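Local coordinates for BH2358 protein (Bacillus halodurans C-125, PDB 2RBD) that is a putative spore coat protein of the DUF3231 family, probably with a structural role in the spore, at the interface of chains A and B. Numbering follows the deposited sequence. Chains: chain A/B, BH2358 protein.

The interface of chains A and B. Residues chain A 38, 42, 84, 92, 96, 98; chain B 42, 96-98.
A:His42 and B:Ala96 meet where the end of helix 16-42 of one chain faces the 3-10 helix 94-96 of the other. From CB, the A:His42 side chain leaves with CG anti to the carbonyl carbon (chi1 -74°), which turns the ring edge toward chain B. CD2 lies 4.0 Å from B:Ala96 CB. CE1 lies beside B:Ala96 O (3.7 Å). NE2 donates to B:Ala96 O at 2.8 Å. This bond is nearly straight (168° at H), lies in the imidazole plane and uses a carbonyl lone pair. On the other side of the ring, ND1 accepts from the backbone N of A:Phe98 at 3.0 Å, somewhat tilted from the ring plane. The two bonds fix the ring's rotation. A:Ile92 CD1 covers one face, over the ring centre. The twin bond runs from B:His42 NE2 to A:Ala96 O. A:His42 NE2 and B:His42 NE2 are 4.8 Å apart, which could disfavour charge on both rings.

A:Phe98 and B:Phe98 pack edge to face near the two-fold axis, with planes at 83°. A:Ser38 CB touches the tip of B:Phe98, at CZ (3.5 Å). It also lies over one face of the A:Arg84 guanidinium. The interface is two-fold symmetric, but the structure alone does not establish that this pairing is biological. A:Arg84 reaches B:Arg97 O end-on, with NH1 at 2.8 Å and NH2 at 3.0 Å, both from one face of the carbonyl plane.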
loop_
_atom_site.group_PDB
_atom_site.type_symbol
_atom_site.label_atom_id
_atom_site.label_comp_id
_atom_site.label_asym_id
_atom_site.label_seq_id
_atom_site.Cartn_x
_atom_site.Cartn_y
_atom_site.Cartn_z
ATOM N N SER A 38 11.306 25.047 0.746
ATOM C CA SER A 38 10.322 26.107 1.018
ATOM C C SER A 38 9.938 26.084 2.495
ATOM O O SER A 38 9.979 27.116 3.160
ATOM C CB SER A 38 9.087 25.952 0.160
ATOM O OG SER A 38 8.204 27.032 0.396
ATOM N N HIS A 42 9.516 28.825 5.943
ATOM C CA HIS A 42 8.264 28.990 6.678
ATOM C C HIS A 42 8.384 28.626 8.143
ATOM O O HIS A 42 7.481 28.870 8.884
ATOM C CB HIS A 42 7.160 28.071 6.105
ATOM C CG HIS A 42 6.593 28.523 4.803
ATOM N ND1 HIS A 42 5.340 29.058 4.681
ATOM C CD2 HIS A 42 7.103 28.503 3.554
ATOM C CE1 HIS A 42 5.092 29.342 3.412
ATOM N NE2 HIS A 42 6.152 29.013 2.698
ATOM N N ARG A 84 16.312 27.280 -3.763
ATOM C CA ARG A 84 15.437 28.414 -3.473
ATOM C C ARG A 84 16.201 29.488 -2.736
ATOM O O ARG A 84 17.072 29.208 -1.920
ATOM C CB ARG A 84 14.271 27.986 -2.545
ATOM C CG ARG A 84 13.251 27.131 -3.221
ATOM C CD ARG A 84 12.226 26.666 -2.230
ATOM N NE ARG A 84 11.136 26.089 -2.988
ATOM C CZ ARG A 84 10.059 26.753 -3.335
ATOM N NH1 ARG A 84 9.899 27.999 -2.891
ATOM N NH2 ARG A 84 9.148 26.175 -4.072
ATOM N N ILE A 92 6.220 36.636 5.117
ATOM C CA ILE A 92 5.284 35.710 4.460
ATOM C C ILE A 92 3.878 36.106 4.892
ATOM O O ILE A 92 3.580 36.100 6.095
ATOM C CB ILE A 92 5.530 34.222 4.812
ATOM C CG1 ILE A 92 6.996 33.819 4.528
ATOM C CG2 ILE A 92 4.558 33.331 4.037
ATOM C CD1 ILE A 92 7.432 32.443 5.124
ATOM N N ALA A 96 -0.600 32.582 3.475
ATOM C CA ALA A 96 0.316 31.765 2.660
ATOM C C ALA A 96 1.288 30.956 3.497
ATOM O O ALA A 96 2.058 30.137 2.974
ATOM C CB ALA A 96 1.085 32.680 1.698
ATOM N N PHE A 98 2.857 28.303 6.143
ATOM C CA PHE A 98 2.718 27.022 6.777
ATOM C C PHE A 98 3.336 27.111 8.146
ATOM O O PHE A 98 4.430 27.621 8.325
ATOM C CB PHE A 98 3.387 25.914 5.954
ATOM C CG PHE A 98 2.669 25.646 4.643
ATOM C CD1 PHE A 98 1.615 24.794 4.582
ATOM C CD2 PHE A 98 3.039 26.309 3.507
ATOM C CE1 PHE A 98 0.940 24.592 3.347
ATOM C CE2 PHE A 98 2.351 26.116 2.306
ATOM C CZ PHE A 98 1.308 25.278 2.257
ATOM N N HIS B 42 -1.108 30.762 -3.039
ATOM C CA HIS B 42 0.151 30.644 -3.772
ATOM C C HIS B 42 -0.045 30.469 -5.263
ATOM O O HIS B 42 0.900 30.524 -5.989
ATOM C CB HIS B 42 0.950 29.406 -3.303
ATOM C CG HIS B 42 1.603 29.558 -1.972
ATOM N ND1 HIS B 42 2.952 29.711 -1.817
ATOM C CD2 HIS B 42 1.090 29.560 -0.724
ATOM C CE1 HIS B 42 3.252 29.794 -0.529
ATOM N NE2 HIS B 42 2.133 29.703 0.163
ATOM N N ALA B 96 9.617 31.327 -0.361
ATOM C CA ALA B 96 8.501 30.721 0.385
ATOM C C ALA B 96 7.355 30.296 -0.512
ATOM O O ALA B 96 6.382 29.675 -0.058
ATOM C CB ALA B 96 8.002 31.717 1.440
ATOM N N ARG B 97 7.453 30.623 -1.790
ATOM C CA ARG B 97 6.339 30.468 -2.736
ATOM C C ARG B 97 6.318 29.079 -3.344
ATOM O O ARG B 97 7.338 28.600 -3.843
ATOM C CB ARG B 97 6.477 31.503 -3.884
ATOM C CG ARG B 97 5.772 31.117 -5.242
ATOM C CD ARG B 97 4.591 31.981 -5.632
ATOM N NE ARG B 97 3.583 31.257 -6.428
ATOM C CZ ARG B 97 3.574 31.060 -7.747
ATOM N NH1 ARG B 97 4.578 31.463 -8.519
ATOM N NH2 ARG B 97 2.564 30.373 -8.306
ATOM N N PHE B 98 5.150 28.443 -3.377
ATOM C CA PHE B 98 4.939 27.241 -4.132
ATOM C C PHE B 98 4.388 27.627 -5.478
ATOM O O PHE B 98 3.480 28.434 -5.593
ATOM C CB PHE B 98 3.979 26.286 -3.410
ATOM C CG PHE B 98 4.578 25.707 -2.140
ATOM C CD1 PHE B 98 5.354 24.595 -2.174
ATOM C CD2 PHE B 98 4.389 26.336 -0.941
ATOM C CE1 PHE B 98 5.930 24.099 -0.973
ATOM C CE2 PHE B 98 4.981 25.847 0.226
ATOM C CZ PHE B 98 5.751 24.752 0.182
#